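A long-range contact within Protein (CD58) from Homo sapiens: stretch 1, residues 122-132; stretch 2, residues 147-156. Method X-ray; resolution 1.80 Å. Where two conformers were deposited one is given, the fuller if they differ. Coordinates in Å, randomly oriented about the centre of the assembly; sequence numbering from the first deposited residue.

Stretch 1 (122-132) LKLYQGKEHLR
Stretch 2 (147-156) RAPFKCKAVN

Strands 122-126 and 150-156 pair antiparallel, their axes at 162° and 4.5 Å apart at closest approach, with phi near -100° to -140° and psi near 115° to 150° along the paired residues. The register sets Leu122 opposite Ala154, Leu124 opposite Cys152 and Gln126 opposite Phe150. Between these lie the two hydrogen-bonded pairs, in which each residue spends both its N and its O on its partner: Lys123 N to Lys153 O and Lys153 N to Lys123 O, both 2.8 Å; Tyr125 N to Lys151 O and Lys151 N to Tyr125 O, both 2.7 Å. Leu124 turns its polar backbone the other way, its N donating to Arg132 O (2.8 Å) and its O accepting from Leu131 N (2.8 Å).

At the end of the ladder a water takes over, accepting from Gly127 N (2.9 Å) and donating to Pro149 O (2.8 Å). Gln126, chi1 and chi2 both t, reaches along stretch 2 so that NE2 donates to Ala148 O (3.1 Å, 174°), while its CG lies over one face of the Phe150 ring.

Leu122 (m, t), Leu124 (t, p), Cys152 (t), Ala154 and Phe150 (m) form the buried face; Leu122 CD2 meets Ala154 CB at 3.7 Å. The other, partly exposed face suits long lysines: Lys151 NZ sits 4.9 Å from the Tyr125 ring centroid, an off-centre cation-pi contact.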

ATOM      1  N   LEU A 122       3.985  -4.998  12.959  1.00 23.32           N
ATOM      2  CA  LEU A 122       3.307  -4.774  14.231  1.00 21.08           C
ATOM      3  C   LEU A 122       4.307  -3.980  15.078  1.00 23.07           C
ATOM      4  O   LEU A 122       5.510  -4.295  15.092  1.00 21.76           O
ATOM      5  CB  LEU A 122       2.990  -6.105  14.914  1.00 19.38           C
ATOM      6  CG  LEU A 122       1.843  -6.911  14.290  1.00 19.84           C
ATOM      7  CD1 LEU A 122       1.671  -8.215  15.061  1.00 21.32           C
ATOM      8  CD2 LEU A 122       0.546  -6.086  14.302  1.00 20.95           C
ATOM      9  N   LYS A 123       3.828  -2.946  15.762  1.00 21.13           N
ATOM     10  CA  LYS A 123       4.687  -2.125  16.607  1.00 21.65           C
ATOM     11  C   LYS A 123       4.096  -2.112  18.012  1.00 22.63           C
ATOM     12  O   LYS A 123       2.896  -1.889  18.175  1.00 23.06           O
ATOM     13  CB  LYS A 123       4.744  -0.718  16.047  1.00 20.95           C
ATOM     14  CG  LYS A 123       5.275  -0.684  14.643  1.00 24.11           C
ATOM     15  CD  LYS A 123       5.180   0.710  14.106  1.00 31.09           C
ATOM     16  CE  LYS A 123       6.552   1.250  13.776  1.00 42.80           C
ATOM     17  NZ  LYS A 123       6.842   1.219  12.296  1.00 47.31           N
ATOM     18  N   LEU A 124       4.924  -2.367  19.024  1.00 21.15           N
ATOM     19  CA  LEU A 124       4.438  -2.402  20.399  1.00 21.24           C
ATOM     20  C   LEU A 124       4.968  -1.251  21.247  1.00 25.01           C
ATOM     21  O   LEU A 124       6.152  -0.899  21.172  1.00 22.43           O
ATOM     22  CB  LEU A 124       4.811  -3.729  21.046  1.00 20.19           C
ATOM     23  CG  LEU A 124       4.238  -4.017  22.432  1.00 22.35           C
ATOM     24  CD1 LEU A 124       2.740  -4.198  22.367  1.00 20.62           C
ATOM     25  CD2 LEU A 124       4.902  -5.266  22.982  1.00 21.36           C
ATOM     26  N   TYR A 125       4.075  -0.670  22.047  1.00 24.99           N
ATOM     27  CA  TYR A 125       4.408   0.439  22.946  1.00 25.66           C
ATOM     28  C   TYR A 125       3.867   0.192  24.351  1.00 26.64           C
ATOM     29  O   TYR A 125       2.850  -0.470  24.523  1.00 26.94           O
ATOM     30  CB  TYR A 125       3.808   1.745  22.432  1.00 24.99           C
ATOM     31  CG  TYR A 125       4.118   2.041  20.992  1.00 27.23           C
ATOM     32  CD1 TYR A 125       3.402   1.427  19.962  1.00 30.16           C
ATOM     33  CD2 TYR A 125       5.109   2.965  20.650  1.00 28.84           C
ATOM     34  CE1 TYR A 125       3.658   1.734  18.617  1.00 29.65           C
ATOM     35  CE2 TYR A 125       5.380   3.279  19.315  1.00 28.52           C
ATOM     36  CZ  TYR A 125       4.646   2.663  18.307  1.00 32.14           C
ATOM     37  OH  TYR A 125       4.882   2.992  16.997  1.00 35.25           O
ATOM     38  N   GLN A 126       4.569   0.687  25.359  1.00 27.80           N
ATOM     39  CA  GLN A 126       4.091   0.577  26.739  1.00 29.55           C
ATOM     40  C   GLN A 126       4.395   1.955  27.269  1.00 34.58           C
ATOM     41  O   GLN A 126       5.559   2.348  27.362  1.00 33.64           O
ATOM     42  CB  GLN A 126       4.826  -0.467  27.561  1.00 26.04           C
ATOM     43  CG  GLN A 126       4.406  -0.393  29.020  1.00 26.97           C
ATOM     44  CD  GLN A 126       4.825  -1.600  29.798  1.00 28.66           C
ATOM     45  OE1 GLN A 126       5.943  -2.085  29.643  1.00 31.83           O
ATOM     46  NE2 GLN A 126       3.939  -2.105  30.647  1.00 26.69           N
ATOM     47  N   GLY A 127       3.349   2.703  27.593  1.00 40.31           N
ATOM     48  CA  GLY A 127       3.566   4.060  28.032  1.00 44.52           C
ATOM     49  C   GLY A 127       3.979   4.803  26.776  1.00 49.54           C
ATOM     50  O   GLY A 127       3.418   4.583  25.694  1.00 50.75           O
ATOM     51  N   LYS A 128       4.975   5.666  26.899  1.00 52.78           N
ATOM     52  CA  LYS A 128       5.447   6.438  25.757  1.00 57.47           C
ATOM     53  C   LYS A 128       6.711   5.794  25.157  1.00 55.33           C
ATOM     54  O   LYS A 128       7.532   6.453  24.506  1.00 57.41           O
ATOM     55  CB  LYS A 128       5.730   7.891  26.207  1.00 64.41           C
ATOM     56  CG  LYS A 128       7.092   8.123  26.925  1.00 69.63           C
ATOM     57  CD  LYS A 128       7.153   9.487  27.658  1.00 74.28           C
ATOM     58  CE  LYS A 128       7.975  10.536  26.895  1.00 75.48           C
ATOM     59  NZ  LYS A 128       9.416  10.547  27.291  1.00 77.34           N
ATOM     60  N   GLU A 129       6.847   4.494  25.347  1.00 49.60           N
ATOM     61  CA  GLU A 129       8.025   3.809  24.873  1.00 44.91           C
ATOM     62  C   GLU A 129       7.758   2.774  23.795  1.00 40.33           C
ATOM     63  O   GLU A 129       6.915   1.913  23.979  1.00 38.38           O
ATOM     64  CB  GLU A 129       8.683   3.141  26.063  1.00 47.64           C
ATOM     65  CG  GLU A 129       9.969   2.456  25.767  1.00 58.29           C
ATOM     66  CD  GLU A 129      10.773   2.272  27.022  1.00 65.24           C
ATOM     67  OE1 GLU A 129      10.953   3.287  27.735  1.00 68.56           O
ATOM     68  OE2 GLU A 129      11.209   1.127  27.301  1.00 69.35           O
ATOM     69  N   HIS A 130       8.496   2.852  22.689  1.00 36.06           N
ATOM     70  CA  HIS A 130       8.373   1.903  21.587  1.00 33.09           C
ATOM     71  C   HIS A 130       9.275   0.726  21.938  1.00 32.60           C
ATOM     72  O   HIS A 130      10.497   0.847  21.885  1.00 36.08           O
ATOM     73  CB  HIS A 130       8.838   2.561  20.290  1.00 34.04           C
ATOM     74  CG  HIS A 130       8.931   1.618  19.131  1.00 39.27           C
ATOM     75  ND1 HIS A 130       8.054   0.575  18.948  1.00 40.66           N
ATOM     76  CD2 HIS A 130       9.801   1.561  18.098  1.00 42.41           C
ATOM     77  CE1 HIS A 130       8.377  -0.088  17.853  1.00 39.19           C
ATOM     78  NE2 HIS A 130       9.434   0.491  17.317  1.00 43.82           N
ATOM     79  N   LEU A 131       8.673  -0.411  22.290  1.00 28.33           N
ATOM     80  CA  LEU A 131       9.412  -1.607  22.712  1.00 25.98           C
ATOM     81  C   LEU A 131       9.969  -2.475  21.598  1.00 27.30           C
ATOM     82  O   LEU A 131      11.071  -2.996  21.713  1.00 26.61           O
ATOM     83  CB  LEU A 131       8.535  -2.477  23.625  1.00 22.73           C
ATOM     84  CG  LEU A 131       7.965  -1.808  24.890  1.00 24.88           C
ATOM     85  CD1 LEU A 131       6.991  -2.757  25.587  1.00 24.62           C
ATOM     86  CD2 LEU A 131       9.095  -1.449  25.831  1.00 23.48           C
ATOM     87  N   ARG A 132       9.185  -2.667  20.542  1.00 27.59           N
ATOM     88  CA  ARG A 132       9.623  -3.466  19.407  1.00 27.78           C
ATOM     89  C   ARG A 132       8.712  -3.389  18.186  1.00 27.01           C
ATOM     90  O   ARG A 132       7.592  -2.909  18.268  1.00 26.79           O
ATOM     91  CB  ARG A 132       9.872  -4.929  19.827  1.00 29.71           C
ATOM     92  CG  ARG A 132       8.707  -5.779  20.295  1.00 28.42           C
ATOM     93  CD  ARG A 132       9.205  -7.244  20.449  1.00 31.09           C
ATOM     94  NE  ARG A 132       9.810  -7.703  19.177  0.50 27.28           N
ATOM     95  CZ  ARG A 132       9.746  -8.932  18.652  0.50 24.41           C
ATOM     96  NH1 ARG A 132       9.103  -9.936  19.228  0.50 22.86           N
ATOM     97  NH2 ARG A 132      10.344  -9.158  17.509  0.50 29.24           N
ATOM     98  N   ARG A 147       3.417  -0.954  34.514  1.00 30.15           N
ATOM     99  CA  ARG A 147       3.109   0.393  34.971  1.00 33.07           C
ATOM    100  C   ARG A 147       2.238   1.187  33.992  1.00 33.10           C
ATOM    101  O   ARG A 147       1.679   2.224  34.345  1.00 33.49           O
ATOM    102  CB  ARG A 147       4.405   1.162  35.233  1.00 36.83           C
ATOM    103  CG  ARG A 147       5.218   0.646  36.411  1.00 39.21           C
ATOM    104  CD  ARG A 147       6.327   1.635  36.758  1.00 42.89           C
ATOM    105  NE  ARG A 147       7.359   1.702  35.721  1.00 46.03           N
ATOM    106  CZ  ARG A 147       8.363   0.828  35.603  1.00 48.58           C
ATOM    107  NH1 ARG A 147       8.482  -0.189  36.457  1.00 45.58           N
ATOM    108  NH2 ARG A 147       9.248   0.964  34.620  1.00 48.40           N
ATOM    109  N   ALA A 148       2.145   0.720  32.753  1.00 31.03           N
ATOM    110  CA  ALA A 148       1.324   1.400  31.760  1.00 27.25           C
ATOM    111  C   ALA A 148       0.695   0.365  30.836  1.00 26.46           C
ATOM    112  O   ALA A 148       1.169  -0.759  30.742  1.00 25.82           O
ATOM    113  CB  ALA A 148       2.164   2.366  30.955  1.00 24.58           C
ATOM    114  N   PRO A 149      -0.420   0.717  30.188  1.00 26.25           N
ATOM    115  CA  PRO A 149      -1.040  -0.251  29.280  1.00 26.55           C
ATOM    116  C   PRO A 149      -0.159  -0.439  28.041  1.00 24.39           C
ATOM    117  O   PRO A 149       0.772   0.325  27.810  1.00 24.33           O
ATOM    118  CB  PRO A 149      -2.387   0.382  28.927  1.00 26.77           C
ATOM    119  CG  PRO A 149      -2.236   1.826  29.229  1.00 27.54           C
ATOM    120  CD  PRO A 149      -1.184   1.971  30.290  1.00 28.03           C
ATOM    121  N   PHE A 150      -0.450  -1.470  27.256  1.00 25.16           N
ATOM    122  CA  PHE A 150       0.304  -1.730  26.038  1.00 24.11           C
ATOM    123  C   PHE A 150      -0.485  -1.265  24.825  1.00 24.94           C
ATOM    124  O   PHE A 150      -1.711  -1.383  24.790  1.00 26.20           O
ATOM    125  CB  PHE A 150       0.569  -3.215  25.905  1.00 21.76           C
ATOM    126  CG  PHE A 150       1.593  -3.720  26.854  1.00 24.11           C
ATOM    127  CD1 PHE A 150       2.943  -3.619  26.550  1.00 24.50           C
ATOM    128  CD2 PHE A 150       1.209  -4.299  28.060  1.00 25.82           C
ATOM    129  CE1 PHE A 150       3.908  -4.088  27.434  1.00 25.06           C
ATOM    130  CE2 PHE A 150       2.167  -4.776  28.960  1.00 26.89           C
ATOM    131  CZ  PHE A 150       3.522  -4.669  28.643  1.00 23.96           C
ATOM    132  N   LYS A 151       0.210  -0.718  23.840  1.00 23.41           N
ATOM    133  CA  LYS A 151      -0.445  -0.299  22.621  1.00 23.83           C
ATOM    134  C   LYS A 151       0.247  -1.056  21.511  1.00 25.16           C
ATOM    135  O   LYS A 151       1.487  -1.107  21.446  1.00 23.39           O
ATOM    136  CB  LYS A 151      -0.294   1.186  22.372  1.00 24.96           C
ATOM    137  CG  LYS A 151      -0.830   1.632  21.023  1.00 28.55           C
ATOM    138  CD  LYS A 151      -0.889   3.143  21.001  1.00 37.23           C
ATOM    139  CE  LYS A 151      -1.287   3.675  19.640  1.00 44.25           C
ATOM    140  NZ  LYS A 151      -0.105   4.047  18.810  1.00 52.74           N
ATOM    141  N   CYS A 152      -0.558  -1.682  20.663  1.00 23.60           N
ATOM    142  CA  CYS A 152      -0.029  -2.411  19.529  1.00 22.01           C
ATOM    143  C   CYS A 152      -0.594  -1.778  18.291  1.00 22.16           C
ATOM    144  O   CYS A 152      -1.800  -1.546  18.184  1.00 23.99           O
ATOM    145  CB  CYS A 152      -0.425  -3.868  19.576  1.00 22.90           C
ATOM    146  SG  CYS A 152       0.354  -4.760  18.205  1.00 24.75           S
ATOM    147  N   LYS A 153       0.286  -1.467  17.359  1.00 23.14           N
ATOM    148  CA  LYS A 153      -0.134  -0.848  16.125  1.00 22.25           C
ATOM    149  C   LYS A 153       0.199  -1.753  14.942  1.00 23.04           C
ATOM    150  O   LYS A 153       1.288  -2.315  14.864  1.00 24.82           O
ATOM    151  CB  LYS A 153       0.575   0.483  15.982  1.00 23.62           C
ATOM    152  CG  LYS A 153       0.234   1.216  14.732  1.00 33.95           C
ATOM    153  CD  LYS A 153       1.170   2.393  14.543  1.00 42.90           C
ATOM    154  CE  LYS A 153       1.128   3.319  15.751  1.00 50.02           C
ATOM    155  NZ  LYS A 153       1.681   4.668  15.403  1.00 55.61           N
ATOM    156  N   ALA A 154      -0.761  -1.942  14.048  1.00 23.44           N
ATOM    157  CA  ALA A 154      -0.513  -2.727  12.837  1.00 24.39           C
ATOM    158  C   ALA A 154      -0.432  -1.669  11.739  1.00 24.58           C
ATOM    159  O   ALA A 154      -1.329  -0.831  11.595  1.00 25.51           O
ATOM    160  CB  ALA A 154      -1.654  -3.681  12.557  1.00 25.24           C
ATOM    161  N   VAL A 155       0.653  -1.680  10.976  1.00 25.87           N
ATOM    162  CA  VAL A 155       0.801  -0.686   9.929  1.00 27.83           C
ATOM    163  C   VAL A 155       1.440  -1.225   8.636  1.00 26.09           C
ATOM    164  O   VAL A 155       2.248  -2.155   8.643  1.00 26.17           O
ATOM    165  CB  VAL A 155       1.625   0.534  10.481  1.00 28.75           C
ATOM    166  CG1 VAL A 155       2.841   0.040  11.197  1.00 28.21           C
ATOM    167  CG2 VAL A 155       2.023   1.478   9.359  1.00 28.95           C
ATOM    168  N   ASN A 156       0.998  -0.677   7.517  1.00 27.17           N
ATOM    169  CA  ASN A 156       1.577  -1.010   6.219  1.00 27.66           C
ATOM    170  C   ASN A 156       1.506   0.280   5.418  1.00 29.58           C
ATOM    171  O   ASN A 156       1.009   1.307   5.910  1.00 28.97           O
ATOM    172  CB  ASN A 156       0.872  -2.196   5.519  1.00 25.59           C
ATOM    173  CG  ASN A 156      -0.549  -1.893   5.068  1.00 22.31           C
ATOM    174  OD1 ASN A 156      -0.983  -0.745   5.020  1.00 27.08           O
ATOM    175  ND2 ASN A 156      -1.280  -2.943   4.728  1.00 24.13           N
TER
HETATM  176  O   HOH W   1       0.515   2.925  26.896  1.00 43.81           O